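PDB 5XYH: CbsA from Xanthomonas oryzae pv. oryzae, which probably hydrolyses cellulose chains as a family 6 exoglucanase, releasing cellobiose, and serves as a cell-wall-degrading enzyme of the rice bacterial blight pathogen. Local coordinates for residues 148-153 against 173-178; 152-157 against 198-203; 208-213 against 279-284. All coordinates share one frame; numbering follows the deposited sequence.

Contact 1. Residues 148-153 against 173-178; sequences DSLPNL and AGIKYA
Where Ser149 and Leu150 meet Ile175, the flat groups are the amide of Asn152 and the carboxylate of Asp148. Asp148 OD1 lies in the plane of the Asn152 amide, at the amide's nitrogen edge, whereas the amide approaches Asp148 OD1 from above the face of the carboxylate, 67° out of its plane. This Asn152 ND2 to Asp148 OD1 hydrogen bond is nearly straight at 3.2 Å, and a weak second one runs from Asn152 ND2 to Ser149 O. Both bonds join the turn at 148-149 to Asn152, in the beta-alpha-beta crossover of the distorted family 6 barrel, where the chain leaves strand 140-145 and later passes through helix 170-183 to strand 188-193.

Ile175 suits its place because its CG1-CD1 arm, coming from helix 170-183, is long enough to reach both Leu150 and Ser149. Its CG1 stands beside the backbone N (chi1 -58°) and meets the CD2 methyl of Leu150 at 4.1 Å, the two side chains running at a slant to one another. Leu150 also packs on Leu212 and Tyr213 of helix 206-218, and Ile175 on Val216 of the same helix, so a third helix closes the buried patch. The short serine side chain leaves room for the isoleucine's end methyl beside it, and its hydroxyl is hydrogen-bonded with Glu146 O. The same oxygen, Ser149 OG, lies 3.8 Å from Ile175 CD1.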
ATOM      1  N   ASP A 148      -4.333  -1.311   5.966  1.00 12.38           N
ATOM      2  CA  ASP A 148      -5.778  -1.246   6.136  1.00 14.01           C
ATOM      3  C   ASP A 148      -6.206  -1.691   7.531  1.00 13.82           C
ATOM      4  O   ASP A 148      -7.252  -2.315   7.707  1.00 14.49           O
ATOM      5  CB  ASP A 148      -6.482  -2.075   5.061  1.00 14.48           C
ATOM      6  CG  ASP A 148      -7.933  -1.701   4.905  1.00 17.01           C
ATOM      7  OD1 ASP A 148      -8.299  -0.532   5.197  1.00 18.16           O
ATOM      8  OD2 ASP A 148      -8.709  -2.588   4.499  1.00 18.03           O
ATOM      9  N   SER A 149      -5.393  -1.414   8.552  1.00 13.80           N
ATOM     10  CA  SER A 149      -5.745  -1.843   9.897  1.00 13.85           C
ATOM     11  C   SER A 149      -5.991  -0.614  10.750  1.00 14.72           C
ATOM     12  O   SER A 149      -7.138  -0.123  10.806  1.00 14.65           O
ATOM     13  CB  SER A 149      -4.659  -2.758  10.481  1.00 13.52           C
ATOM     14  OG  SER A 149      -3.429  -2.078  10.622  1.00 12.58           O
ATOM     15  N   LEU A 150      -4.968  -0.075  11.419  1.00 13.84           N
ATOM     16  CA  LEU A 150      -5.144   0.964  12.428  1.00 14.53           C
ATOM     17  C   LEU A 150      -5.935   2.189  11.972  1.00 14.47           C
ATOM     18  O   LEU A 150      -6.777   2.659  12.758  1.00 16.08           O
ATOM     19  CB  LEU A 150      -3.766   1.398  12.951  1.00 13.96           C
ATOM     20  CG  LEU A 150      -3.002   0.348  13.755  1.00 14.87           C
ATOM     21  CD1 LEU A 150      -1.746   0.944  14.390  1.00 14.65           C
ATOM     22  CD2 LEU A 150      -3.904  -0.238  14.822  1.00 15.85           C
ATOM     23  N   PRO A 151      -5.724   2.763  10.774  1.00 14.52           N
ATOM     24  CA  PRO A 151      -6.484   3.972  10.406  1.00 15.75           C
ATOM     25  C   PRO A 151      -7.996   3.820  10.535  1.00 17.41           C
ATOM     26  O   PRO A 151      -8.682   4.800  10.860  1.00 17.93           O
ATOM     27  CB  PRO A 151      -6.076   4.210   8.946  1.00 15.07           C
ATOM     28  CG  PRO A 151      -4.745   3.563   8.817  1.00 15.05           C
ATOM     29  CD  PRO A 151      -4.817   2.354   9.684  1.00 13.84           C
ATOM     30  N   ASN A 152      -8.531   2.614  10.325  1.00 17.01           N
ATOM     31  CA  ASN A 152      -9.972   2.425  10.450  1.00 17.64           C
ATOM     32  C   ASN A 152     -10.452   2.657  11.870  1.00 18.14           C
ATOM     33  O   ASN A 152     -11.614   3.031  12.076  1.00 19.22           O
ATOM     34  CB  ASN A 152     -10.370   1.027   9.992  1.00 17.22           C
ATOM     35  CG  ASN A 152     -10.032   0.776   8.551  1.00 18.92           C
ATOM     36  OD1 ASN A 152     -10.545   1.458   7.657  1.00 19.62           O
ATOM     37  ND2 ASN A 152      -9.162  -0.216   8.303  1.00 18.12           N
ATOM     38  N   LEU A 153      -9.589   2.436  12.864  1.00 16.84           N
ATOM     39  CA  LEU A 153      -9.993   2.701  14.240  1.00 18.89           C
ATOM     40  C   LEU A 153     -10.226   4.186  14.492  1.00 18.32           C
ATOM     41  O   LEU A 153     -10.946   4.542  15.432  1.00 20.47           O
ATOM     42  CB  LEU A 153      -8.952   2.170  15.224  1.00 15.83           C
ATOM     43  CG  LEU A 153      -8.504   0.718  15.076  1.00 17.14           C
ATOM     44  CD1 LEU A 153      -7.660   0.350  16.264  1.00 17.30           C
ATOM     45  CD2 LEU A 153      -9.715  -0.208  14.974  1.00 17.86           C
ATOM     46  N   ALA A 173      -3.268  -5.350  19.695  1.00 14.24           N
ATOM     47  CA  ALA A 173      -2.505  -6.494  20.188  1.00 14.70           C
ATOM     48  C   ALA A 173      -1.757  -7.177  19.056  1.00 13.91           C
ATOM     49  O   ALA A 173      -0.601  -7.573  19.226  1.00 13.45           O
ATOM     50  CB  ALA A 173      -3.420  -7.490  20.900  1.00 14.93           C
ATOM     51  N   GLY A 174      -2.401  -7.314  17.894  1.00 12.90           N
ATOM     52  CA  GLY A 174      -1.732  -7.909  16.745  1.00 14.12           C
ATOM     53  C   GLY A 174      -0.538  -7.103  16.256  1.00 13.38           C
ATOM     54  O   GLY A 174       0.512  -7.664  15.935  1.00 12.21           O
ATOM     55  N   ILE A 175      -0.692  -5.783  16.160  1.00 13.44           N
ATOM     56  CA  ILE A 175       0.419  -4.941  15.719  1.00 13.74           C
ATOM     57  C   ILE A 175       1.578  -5.040  16.701  1.00 13.37           C
ATOM     58  O   ILE A 175       2.740  -5.172  16.304  1.00 13.84           O
ATOM     59  CB  ILE A 175      -0.027  -3.479  15.548  1.00 13.68           C
ATOM     60  CG1 ILE A 175      -1.177  -3.347  14.547  1.00 14.19           C
ATOM     61  CG2 ILE A 175       1.181  -2.611  15.158  1.00 14.82           C
ATOM     62  CD1 ILE A 175      -0.769  -3.269  13.113  1.00 14.48           C
ATOM     63  N   LYS A 176       1.280  -4.958  17.998  1.00 13.70           N
ATOM     64  CA  LYS A 176       2.343  -5.011  18.997  1.00 14.40           C
ATOM     65  C   LYS A 176       3.129  -6.309  18.884  1.00 15.00           C
ATOM     66  O   LYS A 176       4.368  -6.304  18.919  1.00 13.11           O
ATOM     67  CB  LYS A 176       1.754  -4.849  20.404  1.00 15.07           C
ATOM     68  CG  LYS A 176       2.744  -5.144  21.516  1.00 16.23           C
ATOM     69  CD  LYS A 176       2.065  -5.186  22.878  1.00 16.86           C
ATOM     70  CE  LYS A 176       3.098  -5.206  23.975  1.00 17.37           C
ATOM     71  NZ  LYS A 176       2.526  -5.123  25.345  1.00 19.46           N
ATOM     72  N   TYR A 177       2.424  -7.435  18.722  1.00 13.82           N
ATOM     73  CA  TYR A 177       3.107  -8.722  18.627  1.00 13.89           C
ATOM     74  C   TYR A 177       3.938  -8.806  17.352  1.00 14.21           C
ATOM     75  O   TYR A 177       5.084  -9.280  17.372  1.00 14.27           O
ATOM     76  CB  TYR A 177       2.077  -9.854  18.682  1.00 14.14           C
ATOM     77  CG  TYR A 177       2.669 -11.230  18.868  1.00 15.26           C
ATOM     78  CD1 TYR A 177       2.905 -11.734  20.139  1.00 15.59           C
ATOM     79  CD2 TYR A 177       2.986 -12.025  17.776  1.00 14.86           C
ATOM     80  CE1 TYR A 177       3.451 -12.980  20.322  1.00 16.67           C
ATOM     81  CE2 TYR A 177       3.531 -13.286  17.949  1.00 15.68           C
ATOM     82  CZ  TYR A 177       3.761 -13.759  19.225  1.00 16.51           C
ATOM     83  OH  TYR A 177       4.291 -15.020  19.411  1.00 16.45           O
ATOM     84  N   ALA A 178       3.371  -8.361  16.226  1.00 13.64           N
ATOM     85  CA  ALA A 178       4.127  -8.331  14.980  1.00 13.27           C
ATOM     86  C   ALA A 178       5.394  -7.511  15.139  1.00 13.60           C
ATOM     87  O   ALA A 178       6.485  -7.966  14.778  1.00 13.38           O
ATOM     88  CB  ALA A 178       3.263  -7.776  13.846  1.00 12.91           C
TER

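Contact 2. Residues 152-157 against 198-203; sequences NLVTNQ and GWLAWR
Two neighbouring loop regions of the distorted family 6 barrel, both following parallel strands, meet where Val154 and Thr155 touch Leu200. The first includes helix 150-155, after strand 140-145; the second is a 3-10 turn, 199-201, between strand 188-193 and helix 206-218. Leu200 is the bridge. Its CD2 methyl sits against the branch point of Val154, 3.6 Å from Val154 CB and 3.8 Å from Val154 CG1, the side chains crossing at about a right angle. Beta-branched valine suits this spot because both its methyls flank the point of contact.

Thr155 turns its two branches to different uses. Its methyl, Thr155 CG2, stands beside the backbone N and approaches Leu200 CD2 at 3.9 Å, while the hydroxyl (chi1 59°) hydrogen-bonds with Pro151 O one helical turn earlier. The helix ends just after, where Asn156 ND2 donates to Asn152 OD1 at 3.0 Å, in the carbonyl plane and on a lone pair.

Across the contact Trp199 brings its CB to 4.3 Å from Thr155 CG2, but its ring leads away and presents CZ3 over the centre of the Trp202 ring, whose opposite face carries Arg203 CG. Gly198 accommodates a positive phi, 93°, that starts the turn. The contact thus joins two adjacent beta-alpha connections, following the neighbouring parallel strands 140-145 and 188-193, in the layout of the family 6 barrel.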
ATOM      1  N   ASN A 152      -8.531   2.614  10.325  1.00 17.01           N
ATOM      2  CA  ASN A 152      -9.972   2.425  10.450  1.00 17.64           C
ATOM      3  C   ASN A 152     -10.452   2.657  11.870  1.00 18.14           C
ATOM      4  O   ASN A 152     -11.614   3.031  12.076  1.00 19.22           O
ATOM      5  CB  ASN A 152     -10.370   1.027   9.992  1.00 17.22           C
ATOM      6  CG  ASN A 152     -10.032   0.776   8.551  1.00 18.92           C
ATOM      7  OD1 ASN A 152     -10.545   1.458   7.657  1.00 19.62           O
ATOM      8  ND2 ASN A 152      -9.162  -0.216   8.303  1.00 18.12           N
ATOM      9  N   LEU A 153      -9.589   2.436  12.864  1.00 16.84           N
ATOM     10  CA  LEU A 153      -9.993   2.701  14.240  1.00 18.89           C
ATOM     11  C   LEU A 153     -10.226   4.186  14.492  1.00 18.32           C
ATOM     12  O   LEU A 153     -10.946   4.542  15.432  1.00 20.47           O
ATOM     13  CB  LEU A 153      -8.952   2.170  15.224  1.00 15.83           C
ATOM     14  CG  LEU A 153      -8.504   0.718  15.076  1.00 17.14           C
ATOM     15  CD1 LEU A 153      -7.660   0.350  16.264  1.00 17.30           C
ATOM     16  CD2 LEU A 153      -9.715  -0.208  14.974  1.00 17.86           C
ATOM     17  N   VAL A 154      -9.648   5.053  13.673  1.00 18.08           N
ATOM     18  CA  VAL A 154      -9.808   6.489  13.833  1.00 18.88           C
ATOM     19  C   VAL A 154     -10.940   7.030  12.970  1.00 20.79           C
ATOM     20  O   VAL A 154     -11.738   7.847  13.433  1.00 22.23           O
ATOM     21  CB  VAL A 154      -8.480   7.208  13.522  1.00 18.66           C
ATOM     22  CG1 VAL A 154      -8.658   8.721  13.617  1.00 19.50           C
ATOM     23  CG2 VAL A 154      -7.393   6.731  14.482  1.00 18.85           C
ATOM     24  N   THR A 155     -11.046   6.581  11.719  1.00 20.05           N
ATOM     25  CA  THR A 155     -11.966   7.210  10.777  1.00 20.97           C
ATOM     26  C   THR A 155     -13.267   6.450  10.588  1.00 21.82           C
ATOM     27  O   THR A 155     -14.252   7.045  10.141  1.00 23.20           O
ATOM     28  CB  THR A 155     -11.302   7.372   9.408  1.00 21.60           C
ATOM     29  OG1 THR A 155     -10.900   6.084   8.928  1.00 22.75           O
ATOM     30  CG2 THR A 155     -10.076   8.277   9.507  1.00 21.56           C
ATOM     31  N   ASN A 156     -13.305   5.163  10.920  1.00 21.01           N
ATOM     32  CA  ASN A 156     -14.434   4.314  10.560  1.00 21.49           C
ATOM     33  C   ASN A 156     -15.030   3.617  11.774  1.00 22.31           C
ATOM     34  O   ASN A 156     -15.534   2.490  11.666  1.00 20.46           O
ATOM     35  CB  ASN A 156     -14.013   3.290   9.512  1.00 20.37           C
ATOM     36  CG  ASN A 156     -13.769   3.916   8.168  1.00 21.00           C
ATOM     37  OD1 ASN A 156     -14.497   4.834   7.760  1.00 22.91           O
ATOM     38  ND2 ASN A 156     -12.751   3.434   7.464  1.00 20.56           N
ATOM     39  N   GLN A 157     -14.975   4.265  12.941  1.00 21.64           N
ATOM     40  CA  GLN A 157     -15.472   3.611  14.141  1.00 23.38           C
ATOM     41  C   GLN A 157     -16.972   3.369  14.091  1.00 23.06           C
ATOM     42  O   GLN A 157     -17.461   2.491  14.803  1.00 23.59           O
ATOM     43  CB  GLN A 157     -15.114   4.425  15.383  1.00 25.24           C
ATOM     44  CG  GLN A 157     -13.819   3.959  16.043  1.00 26.97           C
ATOM     45  CD  GLN A 157     -14.021   3.206  17.357  1.00 31.10           C
ATOM     46  OE1 GLN A 157     -15.159   2.931  17.778  1.00 32.98           O
ATOM     47  NE2 GLN A 157     -12.911   2.867  18.011  1.00 29.69           N
ATOM     48  N   GLY A 198      -5.398  11.209   3.765  1.00 16.42           N
ATOM     49  CA  GLY A 198      -5.286  12.429   4.528  1.00 16.66           C
ATOM     50  C   GLY A 198      -6.366  12.619   5.570  1.00 17.42           C
ATOM     51  O   GLY A 198      -6.263  13.551   6.368  1.00 18.75           O
ATOM     52  N   TRP A 199      -7.413  11.778   5.581  1.00 17.12           N
ATOM     53  CA  TRP A 199      -8.477  11.964   6.566  1.00 18.32           C
ATOM     54  C   TRP A 199      -8.002  11.675   7.985  1.00 19.05           C
ATOM     55  O   TRP A 199      -8.591  12.196   8.946  1.00 19.93           O
ATOM     56  CB  TRP A 199      -9.685  11.088   6.236  1.00 18.63           C
ATOM     57  CG  TRP A 199     -10.500  11.566   5.053  1.00 18.08           C
ATOM     58  CD1 TRP A 199     -10.723  10.890   3.890  1.00 18.82           C
ATOM     59  CD2 TRP A 199     -11.207  12.812   4.936  1.00 19.13           C
ATOM     60  NE1 TRP A 199     -11.520  11.634   3.053  1.00 18.69           N
ATOM     61  CE2 TRP A 199     -11.831  12.819   3.672  1.00 18.61           C
ATOM     62  CE3 TRP A 199     -11.373  13.925   5.780  1.00 19.84           C
ATOM     63  CZ2 TRP A 199     -12.610  13.892   3.227  1.00 19.44           C
ATOM     64  CZ3 TRP A 199     -12.149  15.003   5.329  1.00 19.31           C
ATOM     65  CH2 TRP A 199     -12.756  14.972   4.067  1.00 19.00           C
ATOM     66  N   LEU A 200      -6.945  10.868   8.132  1.00 18.29           N
ATOM     67  CA  LEU A 200      -6.333  10.647   9.441  1.00 18.67           C
ATOM     68  C   LEU A 200      -5.798  11.933  10.054  1.00 19.19           C
ATOM     69  O   LEU A 200      -5.718  12.046  11.283  1.00 20.45           O
ATOM     70  CB  LEU A 200      -5.193   9.641   9.325  1.00 17.47           C
ATOM     71  CG  LEU A 200      -5.535   8.173   9.431  1.00 17.98           C
ATOM     72  CD1 LEU A 200      -4.208   7.389   9.498  1.00 15.40           C
ATOM     73  CD2 LEU A 200      -6.381   7.971  10.670  1.00 18.09           C
ATOM     74  N   ALA A 201      -5.400  12.894   9.222  1.00 18.23           N
ATOM     75  CA  ALA A 201      -4.815  14.144   9.690  1.00 20.47           C
ATOM     76  C   ALA A 201      -5.842  15.268   9.842  1.00 20.44           C
ATOM     77  O   ALA A 201      -5.483  16.380  10.251  1.00 20.84           O
ATOM     78  CB  ALA A 201      -3.696  14.577   8.730  1.00 19.72           C
ATOM     79  N   TRP A 202      -7.106  14.999   9.551  1.00 19.58           N
ATOM     80  CA  TRP A 202      -8.109  16.041   9.416  1.00 20.54           C
ATOM     81  C   TRP A 202      -8.752  16.346  10.767  1.00 20.86           C
ATOM     82  O   TRP A 202      -9.278  15.445  11.433  1.00 19.36           O
ATOM     83  CB  TRP A 202      -9.159  15.594   8.405  1.00 19.96           C
ATOM     84  CG  TRP A 202     -10.081  16.648   7.911  1.00 20.47           C
ATOM     85  CD1 TRP A 202      -9.820  17.603   6.963  1.00 20.50           C
ATOM     86  CD2 TRP A 202     -11.447  16.834   8.304  1.00 21.02           C
ATOM     87  NE1 TRP A 202     -10.941  18.377   6.755  1.00 19.91           N
ATOM     88  CE2 TRP A 202     -11.951  17.926   7.568  1.00 20.36           C
ATOM     89  CE3 TRP A 202     -12.287  16.192   9.218  1.00 20.67           C
ATOM     90  CZ2 TRP A 202     -13.259  18.384   7.714  1.00 20.27           C
ATOM     91  CZ3 TRP A 202     -13.587  16.653   9.363  1.00 19.73           C
ATOM     92  CH2 TRP A 202     -14.059  17.731   8.611  1.00 19.91           C
ATOM     93  N   ARG A 203      -8.720  17.624  11.148  1.00 20.81           N
ATOM     94  CA  ARG A 203      -9.379  18.150  12.341  1.00 21.34           C
ATOM     95  C   ARG A 203      -9.178  17.270  13.567  1.00 21.42           C
ATOM     96  O   ARG A 203      -8.044  17.072  14.014  1.00 21.79           O
ATOM     97  CB  ARG A 203     -10.867  18.350  12.066  1.00 21.57           C
ATOM     98  CG  ARG A 203     -11.123  19.356  10.954  1.00 21.23           C
ATOM     99  CD  ARG A 203     -12.581  19.753  10.913  1.00 21.05           C
ATOM    100  NE  ARG A 203     -12.911  20.574  12.068  1.00 22.59           N
ATOM    101  CZ  ARG A 203     -12.871  21.901  12.060  1.00 21.98           C
ATOM    102  NH1 ARG A 203     -12.537  22.551  10.947  1.00 22.16           N
ATOM    103  NH2 ARG A 203     -13.177  22.570  13.167  1.00 22.68           N
TER

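Contact 3. Residues 208-213 against 279-284; sequences PAISLY and YNAFVG
Behind the meeting of Ile210 with Ala281 and Phe282, the carbonyl oxygen Pro208 O is gripped by two donors of its own helix: Leu212 N at 2.7 Å and, weakly, Ser211 OG. Serine suits this side of the helix, which points away from the partner, because its hydroxyl can turn back onto the backbone. The contact joins two helices of the distorted family 6 alpha/beta barrel, 206-218 and 271-284. Each forms part of the connection between neighbouring parallel strands, the first linking 188-193 to 229-232 and the second 229-232 to 292-296. Their short segments approach to 10.1 Å between axes and cross at -60°.

Ile210 is the side chain that enters between the partners. Its CG2 is anti to the backbone N and its CG1 stands beside that N; the chain then bends at chi2 (-53°), which carries the CD1 methyl over the middle of the Phe282 ring. The methyl sits 3.7 Å from the ring centroid and only 12° off the normal, a CH-pi contact over the face. The same Ile210 CD1 lies 3.8 Å from Ala281 CB, and alanine suits that position because its single methyl lets the isoleucine come close to the helix backbone.

Phe282 is further held by Phe230, with which its ring is stacked, and by Trp287, which it meets edge-to-face; a phenyl ring suits the place because its flat face takes the isoleucine methyl while other rings pack against it. Tyr213 comes from the next turn of helix 206-218. Its ring leads away from Phe282, and its hydroxyl is hydrogen-bonded with Asp193 O, at the end of strand 188-193. The nearest part of Tyr213 is its methylene: Tyr213 CB sits at the edge of the Phe282 ring, near its plane, 3.8 Å from Phe282 CE1.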
ATOM      1  N   PRO A 208      -6.059  11.575  17.889  1.00 18.34           N
ATOM      2  CA  PRO A 208      -6.185  10.126  18.127  1.00 19.34           C
ATOM      3  C   PRO A 208      -5.346   9.294  17.169  1.00 18.71           C
ATOM      4  O   PRO A 208      -4.853   8.235  17.572  1.00 18.96           O
ATOM      5  CB  PRO A 208      -7.691   9.857  17.966  1.00 19.09           C
ATOM      6  CG  PRO A 208      -8.215  11.007  17.160  1.00 19.19           C
ATOM      7  CD  PRO A 208      -7.350  12.188  17.524  1.00 19.32           C
ATOM      8  N   ALA A 209      -5.147   9.742  15.927  1.00 18.28           N
ATOM      9  CA  ALA A 209      -4.324   8.977  14.993  1.00 17.77           C
ATOM     10  C   ALA A 209      -2.883   8.917  15.473  1.00 17.41           C
ATOM     11  O   ALA A 209      -2.315   7.837  15.665  1.00 17.01           O
ATOM     12  CB  ALA A 209      -4.391   9.591  13.596  1.00 18.32           C
ATOM     13  N   ILE A 210      -2.277  10.086  15.681  1.00 18.10           N
ATOM     14  CA  ILE A 210      -0.910  10.138  16.186  1.00 17.39           C
ATOM     15  C   ILE A 210      -0.805   9.409  17.519  1.00 16.60           C
ATOM     16  O   ILE A 210       0.085   8.580  17.714  1.00 16.22           O
ATOM     17  CB  ILE A 210      -0.435  11.595  16.293  1.00 17.52           C
ATOM     18  CG1 ILE A 210      -0.457  12.283  14.922  1.00 17.50           C
ATOM     19  CG2 ILE A 210       0.932  11.663  16.947  1.00 16.65           C
ATOM     20  CD1 ILE A 210       0.293  11.554  13.826  1.00 16.08           C
ATOM     21  N   SER A 211      -1.721   9.684  18.455  1.00 16.81           N
ATOM     22  CA  SER A 211      -1.612   9.035  19.758  1.00 17.62           C
ATOM     23  C   SER A 211      -1.832   7.527  19.668  1.00 18.10           C
ATOM     24  O   SER A 211      -1.233   6.771  20.444  1.00 17.89           O
ATOM     25  CB  SER A 211      -2.590   9.653  20.755  1.00 19.02           C
ATOM     26  OG  SER A 211      -3.838   8.988  20.721  1.00 20.77           O
ATOM     27  N   LEU A 212      -2.659   7.070  18.719  1.00 17.22           N
ATOM     28  CA  LEU A 212      -2.838   5.636  18.513  1.00 17.07           C
ATOM     29  C   LEU A 212      -1.541   4.976  18.072  1.00 16.16           C
ATOM     30  O   LEU A 212      -1.085   4.012  18.688  1.00 16.72           O
ATOM     31  CB  LEU A 212      -3.935   5.370  17.480  1.00 16.38           C
ATOM     32  CG  LEU A 212      -4.099   3.920  17.018  1.00 17.13           C
ATOM     33  CD1 LEU A 212      -4.457   3.022  18.177  1.00 17.84           C
ATOM     34  CD2 LEU A 212      -5.157   3.837  15.912  1.00 15.24           C
ATOM     35  N   TYR A 213      -0.939   5.469  16.991  1.00 15.74           N
ATOM     36  CA  TYR A 213       0.319   4.883  16.542  1.00 14.80           C
ATOM     37  C   TYR A 213       1.387   5.005  17.617  1.00 15.58           C
ATOM     38  O   TYR A 213       2.167   4.075  17.838  1.00 15.27           O
ATOM     39  CB  TYR A 213       0.780   5.543  15.237  1.00 14.30           C
ATOM     40  CG  TYR A 213       0.045   4.997  14.025  1.00 13.53           C
ATOM     41  CD1 TYR A 213      -1.233   5.442  13.700  1.00 13.05           C
ATOM     42  CD2 TYR A 213       0.620   4.026  13.233  1.00 12.56           C
ATOM     43  CE1 TYR A 213      -1.912   4.930  12.590  1.00 12.81           C
ATOM     44  CE2 TYR A 213      -0.043   3.510  12.130  1.00 13.04           C
ATOM     45  CZ  TYR A 213      -1.297   3.950  11.811  1.00 12.63           C
ATOM     46  OH  TYR A 213      -1.924   3.408  10.704  1.00 12.61           O
ATOM     47  N   TYR A 279       4.874  13.328   9.265  1.00 14.88           N
ATOM     48  CA  TYR A 279       6.215  13.431   9.829  1.00 15.37           C
ATOM     49  C   TYR A 279       6.279  14.505  10.913  1.00 15.88           C
ATOM     50  O   TYR A 279       6.770  14.259  12.021  1.00 16.04           O
ATOM     51  CB  TYR A 279       7.227  13.723   8.721  1.00 15.77           C
ATOM     52  CG  TYR A 279       8.606  13.998   9.274  1.00 16.76           C
ATOM     53  CD1 TYR A 279       9.496  12.952   9.529  1.00 16.16           C
ATOM     54  CD2 TYR A 279       9.009  15.297   9.581  1.00 17.50           C
ATOM     55  CE1 TYR A 279      10.761  13.193  10.060  1.00 16.68           C
ATOM     56  CE2 TYR A 279      10.271  15.549  10.122  1.00 17.06           C
ATOM     57  CZ  TYR A 279      11.143  14.488  10.352  1.00 17.41           C
ATOM     58  OH  TYR A 279      12.389  14.724  10.878  1.00 16.74           O
ATOM     59  N   ASN A 280       5.775  15.706  10.611  1.00 16.06           N
ATOM     60  CA  ASN A 280       5.828  16.799  11.577  1.00 17.18           C
ATOM     61  C   ASN A 280       4.997  16.495  12.810  1.00 16.44           C
ATOM     62  O   ASN A 280       5.398  16.814  13.936  1.00 16.77           O
ATOM     63  CB  ASN A 280       5.361  18.099  10.921  1.00 18.29           C
ATOM     64  CG  ASN A 280       6.352  18.610   9.920  1.00 18.77           C
ATOM     65  OD1 ASN A 280       7.555  18.442  10.097  1.00 20.27           O
ATOM     66  ND2 ASN A 280       5.864  19.213   8.852  1.00 20.35           N
ATOM     67  N   ALA A 281       3.845  15.867  12.624  1.00 15.66           N
ATOM     68  CA  ALA A 281       3.014  15.521  13.766  1.00 16.29           C
ATOM     69  C   ALA A 281       3.685  14.467  14.643  1.00 15.73           C
ATOM     70  O   ALA A 281       3.577  14.520  15.877  1.00 15.27           O
ATOM     71  CB  ALA A 281       1.650  15.035  13.287  1.00 15.64           C
ATOM     72  N   PHE A 282       4.366  13.488  14.032  1.00 15.15           N
ATOM     73  CA  PHE A 282       5.005  12.449  14.842  1.00 14.21           C
ATOM     74  C   PHE A 282       6.204  13.011  15.594  1.00 14.60           C
ATOM     75  O   PHE A 282       6.387  12.733  16.785  1.00 13.96           O
ATOM     76  CB  PHE A 282       5.410  11.254  13.975  1.00 13.64           C
ATOM     77  CG  PHE A 282       4.295  10.283  13.735  1.00 13.73           C
ATOM     78  CD1 PHE A 282       3.703   9.610  14.798  1.00 14.48           C
ATOM     79  CD2 PHE A 282       3.821  10.050  12.462  1.00 13.47           C
ATOM     80  CE1 PHE A 282       2.662   8.722  14.587  1.00 13.82           C
ATOM     81  CE2 PHE A 282       2.797   9.163  12.241  1.00 13.43           C
ATOM     82  CZ  PHE A 282       2.209   8.501  13.299  1.00 13.71           C
ATOM     83  N   VAL A 283       7.014  13.821  14.927  1.00 14.53           N
ATOM     84  CA  VAL A 283       8.093  14.494  15.634  1.00 15.76           C
ATOM     85  C   VAL A 283       7.523  15.347  16.765  1.00 16.15           C
ATOM     86  O   VAL A 283       8.086  15.404  17.868  1.00 15.88           O
ATOM     87  CB  VAL A 283       8.938  15.303  14.636  1.00 16.46           C
ATOM     88  CG1 VAL A 283       9.923  16.197  15.367  1.00 16.53           C
ATOM     89  CG2 VAL A 283       9.687  14.341  13.703  1.00 15.23           C
ATOM     90  N   GLY A 284       6.368  15.976  16.531  1.00 16.03           N
ATOM     91  CA  GLY A 284       5.709  16.721  17.591  1.00 15.38           C
ATOM     92  C   GLY A 284       5.281  15.851  18.750  1.00 16.83           C
ATOM     93  O   GLY A 284       5.252  16.305  19.899  1.00 16.02           O
TER

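Contacts 1 and 3 are buried, while contact 2 is only partly so. Contacts 1 and 2 share helix 150-155: one presents it to helix 170-183, the other to the turn 199-201. Helix 206-218, one partner in contact 3, also packs on the residues of the other two: Tyr213 and Leu212 lie against Leu150, and Ala209 and Leu212 against Val154. The three centres lie about 12 to 15 Å apart. All rest mainly on apolar side chains, yet the chemistry shifts: contact 1 is sparse, aliphatic with one serine hydroxyl, contact 2 is methyl packing beside an outlying tryptophan pair, and contact 3, between two long helices, adds an aromatic component.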